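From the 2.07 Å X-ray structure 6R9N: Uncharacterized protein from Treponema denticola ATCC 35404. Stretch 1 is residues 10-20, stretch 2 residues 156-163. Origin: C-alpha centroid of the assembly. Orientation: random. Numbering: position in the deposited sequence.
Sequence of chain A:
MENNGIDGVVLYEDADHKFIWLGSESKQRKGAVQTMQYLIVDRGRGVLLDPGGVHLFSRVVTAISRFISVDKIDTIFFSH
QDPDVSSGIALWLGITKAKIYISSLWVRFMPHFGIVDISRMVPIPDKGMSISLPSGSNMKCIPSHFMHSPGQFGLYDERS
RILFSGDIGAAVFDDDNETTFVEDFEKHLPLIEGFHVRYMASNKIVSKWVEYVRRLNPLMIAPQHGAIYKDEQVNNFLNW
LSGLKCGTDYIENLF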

# COMPACT_ATOMS: atom_id res chain seq x y z
N VAL A 10 18.27 6.08 22.38
CA VAL A 10 18.70 7.32 21.74
C VAL A 10 19.82 7.02 20.77
O VAL A 10 20.86 6.47 21.15
N LEU A 11 19.62 7.38 19.50
CA LEU A 11 20.61 7.18 18.45
C LEU A 11 21.52 8.37 18.25
O LEU A 11 22.66 8.21 17.82
N TYR A 12 21.02 9.57 18.54
CA TYR A 12 21.75 10.81 18.36
C TYR A 12 21.24 11.79 19.40
O TYR A 12 20.05 11.80 19.73
N GLU A 13 22.13 12.65 19.89
CA GLU A 13 21.77 13.57 20.95
C GLU A 13 22.67 14.78 20.87
O GLU A 13 23.87 14.63 20.60
N ASP A 14 22.09 15.97 20.96
CA ASP A 14 22.83 17.15 21.40
C ASP A 14 21.89 17.94 22.31
O ASP A 14 20.80 17.47 22.64
N ALA A 15 22.31 19.15 22.68
CA ALA A 15 21.58 19.92 23.68
C ALA A 15 20.15 20.25 23.24
O ALA A 15 19.27 20.42 24.09
N ASP A 16 19.91 20.36 21.94
CA ASP A 16 18.63 20.83 21.43
C ASP A 16 17.84 19.80 20.63
O ASP A 16 16.70 20.09 20.26
N HIS A 17 18.40 18.62 20.37
CA HIS A 17 17.86 17.73 19.34
C HIS A 17 18.21 16.29 19.68
O HIS A 17 19.37 16.00 19.96
N LYS A 18 17.22 15.40 19.64
CA LYS A 18 17.45 13.97 19.80
C LYS A 18 16.74 13.20 18.70
O LYS A 18 15.65 13.58 18.26
N PHE A 19 17.36 12.10 18.29
CA PHE A 19 16.75 11.11 17.40
C PHE A 19 16.73 9.79 18.17
O PHE A 19 17.78 9.31 18.61
N ILE A 20 15.53 9.20 18.32
CA ILE A 20 15.27 8.10 19.24
C ILE A 20 14.58 6.96 18.49
O ILE A 20 13.58 7.18 17.79
N TYR A 156 15.01 12.57 6.13
CA TYR A 156 16.41 12.78 6.45
C TYR A 156 16.49 13.86 7.53
O TYR A 156 16.06 15.00 7.31
N ASP A 157 16.98 13.49 8.70
CA ASP A 157 17.13 14.41 9.82
C ASP A 157 18.50 15.04 9.63
O ASP A 157 19.53 14.40 9.87
N GLU A 158 18.53 16.29 9.14
CA GLU A 158 19.81 16.88 8.75
C GLU A 158 20.78 16.95 9.93
O GLU A 158 21.97 16.66 9.77
N ARG A 159 20.29 17.28 11.12
CA ARG A 159 21.19 17.52 12.25
C ARG A 159 21.89 16.24 12.71
O ARG A 159 23.08 16.26 13.03
N SER A 160 21.17 15.12 12.78
CA SER A 160 21.79 13.85 13.14
C SER A 160 22.44 13.16 11.94
O SER A 160 23.24 12.23 12.14
N ARG A 161 22.08 13.55 10.72
CA ARG A 161 22.46 12.80 9.51
C ARG A 161 21.93 11.36 9.53
O ARG A 161 22.56 10.44 9.00
N ILE A 162 20.75 11.16 10.11
CA ILE A 162 20.06 9.87 10.07
C ILE A 162 18.95 9.96 9.02
O ILE A 162 18.17 10.92 9.02
N LEU A 163 18.92 8.99 8.11
CA LEU A 163 17.84 8.84 7.15
C LEU A 163 16.89 7.75 7.64
O LEU A 163 17.27 6.57 7.70

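Two hairpin-like segments far apart in sequence can meet by pairing a row of aromatic rings on one with a mixed row of aliphatic and polar groups on the other, so that ring faces receive carbon while ring edges and side-chain tips handle charge. The contact between residues 10-20 and 156-163 of this Treponema denticola protein is a compact example. Backbone hydrogen bonds link Tyr12 with Phe19 and Asp14 with His17 in the first stretch, while in the second Asp157 and Ile162 are joined across a tight turn. In both, alternation along the strands sorts the side chains: Tyr12, His17 and Phe19 point toward the partner, whereas Glu13, Lys18 and Ile20 point away; in the second stretch, Asp157 and Ile162 point in, and Tyr156 and Leu163 point away, while in the intervening turn Glu158 points away and Arg159 toward.

Arg159 covers the largest area. Its chi1 is t, but chi2 and chi3 are both p, folding the chain so that its methylene groups pass His17 and Tyr12 before the guanidinium reaches Asp14. Arg159 CB sits over one face of the His17 imidazole, 4.2 Å from the centroid, and Arg159 CD comes within 3.5 Å of Tyr12 OH. At the tip, Arg159 NH2 donates to Asp14 OD2 at 3.0 Å, a hydrogen-bonded salt bridge approached near the guanidinium plane. The p rotamer of Asp14 helps place that carboxylate, which also accepts a very short bond from Tyr12 OH to Asp14 OD2, 2.4 Å, so that one oxygen serves both a cation and a phenol. The other carboxylate oxygen turns back to its own loop, where Asp16 N donates to Asp14 OD1 at 2.8 Å. Arg159 NE and NH1 are satisfied elsewhere in the structure.

Ile162, with chi1 m and chi2 t, supplies the aliphatic end of the interface. Its two branches meet the same ring: Ile162 CD1 lies 3.6 Å from Phe19 CG, and Ile162 CG2 stands over the ring face, 3.9 Å from the Phe19 centroid. The same CD1 methyl reaches Leu11 CB and Tyr12 CB, each at 4.0 Å, so that one methyl packs against two consecutive residues.

Phe19, a t rotamer, also joins this apolar patch to a polar centre. While Ile162 occupies its face, Asp157 OD2 lies near the plane of the ring, 3.6 Å from Phe19 CD2. That oxygen is heavily used: His17 NE2 donates to Asp157 OD2 at 2.5 Å, and Ser160 OG donates to Asp157 OD2 at 2.4 Å. Both His17 and Asp157 adopt t rotamers, which extend the imidazole and carboxylate directly at one another. Ser160, held in p, completes the packing with its carbons: Ser160 CB approaches Tyr12 CG at 3.4 Å, and Ser160 CA sits over the Tyr12 ring, 3.8 Å from its centroid. The principle is economical: each ring offers a face to carbon, and Asp157 OD2 meets the edges of His17 and Phe19.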

# COMPACT_ATOMS: atom_id res chain seq x y z
CB VAL A 10 19.14 8.35 22.79
CG1 VAL A 10 19.71 9.60 22.11
CG2 VAL A 10 17.97 8.71 23.69
CB LEU A 11 19.92 6.90 17.11
CG LEU A 11 18.99 5.69 17.11
CD1 LEU A 11 18.40 5.51 15.72
CD2 LEU A 11 19.80 4.47 17.58
CB TYR A 12 21.59 11.45 16.95
CG TYR A 12 22.15 12.86 16.88
CD1 TYR A 12 21.39 13.96 17.31
CD2 TYR A 12 23.44 13.10 16.41
CE1 TYR A 12 21.91 15.27 17.27
CE2 TYR A 12 23.98 14.42 16.37
CZ TYR A 12 23.19 15.49 16.80
OH TYR A 12 23.69 16.78 16.78
CB GLU A 13 21.88 12.88 22.32
CG GLU A 13 22.08 13.81 23.49
CD GLU A 13 23.54 14.15 23.72
OE1 GLU A 13 23.83 15.29 24.12
OE2 GLU A 13 24.41 13.27 23.48
CB ASP A 14 23.37 17.97 20.22
CG ASP A 14 22.28 18.51 19.30
OD1 ASP A 14 21.27 19.08 19.79
OD2 ASP A 14 22.44 18.35 18.08
CB ALA A 15 22.34 21.20 24.02
CB ASP A 16 18.84 22.09 20.57
CG ASP A 16 19.34 23.25 21.40
OD1 ASP A 16 18.76 23.47 22.50
OD2 ASP A 16 20.34 23.89 21.00
CB HIS A 17 18.41 18.12 17.96
CG HIS A 17 17.89 17.29 16.83
ND1 HIS A 17 16.76 17.64 16.12
CD2 HIS A 17 18.36 16.16 16.25
CE1 HIS A 17 16.55 16.75 15.16
NE2 HIS A 17 17.51 15.84 15.22
CB LYS A 18 16.94 13.44 21.14
CG LYS A 18 17.69 13.90 22.38
CD LYS A 18 17.14 13.18 23.60
CE LYS A 18 17.61 13.83 24.91
NZ LYS A 18 16.57 13.70 25.97
CB PHE A 19 17.55 10.98 16.09
CG PHE A 19 16.81 10.26 14.98
CD1 PHE A 19 16.36 8.96 15.14
CD2 PHE A 19 16.59 10.89 13.76
CE1 PHE A 19 15.68 8.31 14.11
CE2 PHE A 19 15.93 10.25 12.73
CZ PHE A 19 15.48 8.97 12.90
CB ILE A 20 14.39 8.54 20.42
CG1 ILE A 20 15.04 9.67 21.22
CG2 ILE A 20 14.01 7.33 21.32
CD1 ILE A 20 14.04 10.60 21.86
CB TYR A 156 17.21 13.20 5.23
CG TYR A 156 18.68 13.31 5.51
CD1 TYR A 156 19.36 12.25 6.11
CD2 TYR A 156 19.40 14.45 5.17
CE1 TYR A 156 20.72 12.33 6.37
CE2 TYR A 156 20.77 14.53 5.44
CZ TYR A 156 21.41 13.46 6.04
OH TYR A 156 22.76 13.52 6.31
CB ASP A 157 16.99 13.67 11.15
CG ASP A 157 17.14 14.58 12.37
OD1 ASP A 157 16.54 15.66 12.40
OD2 ASP A 157 17.86 14.19 13.32
CB GLU A 158 19.59 18.28 8.16
CG GLU A 158 19.11 18.24 6.72
CD GLU A 158 18.87 19.62 6.14
OE1 GLU A 158 18.65 19.70 4.92
OE2 GLU A 158 18.88 20.62 6.89
CB ARG A 159 20.40 18.16 13.40
CG ARG A 159 21.07 18.07 14.77
CD ARG A 159 22.00 19.23 15.03
NE ARG A 159 21.29 20.49 14.91
CZ ARG A 159 21.07 21.34 15.91
NH1 ARG A 159 20.40 22.46 15.65
NH2 ARG A 159 21.51 21.08 17.14
CB SER A 160 20.75 12.92 13.77
OG SER A 160 19.70 12.67 12.84
CB ARG A 161 23.97 12.84 9.29
CG ARG A 161 24.43 14.26 8.99
CD ARG A 161 25.92 14.37 8.92
NE ARG A 161 26.44 13.66 7.77
CZ ARG A 161 27.74 13.48 7.55
NH1 ARG A 161 28.15 12.82 6.48
NH2 ARG A 161 28.62 13.98 8.41
CB ILE A 162 19.48 9.48 11.44
CG1 ILE A 162 20.60 9.34 12.49
CG2 ILE A 162 18.67 8.18 11.33
CD1 ILE A 162 20.09 9.23 13.92
CB LEU A 163 18.40 8.48 5.77
CG LEU A 163 17.36 8.14 4.70
CD1 LEU A 163 16.52 9.36 4.36
CD2 LEU A 163 18.01 7.58 3.45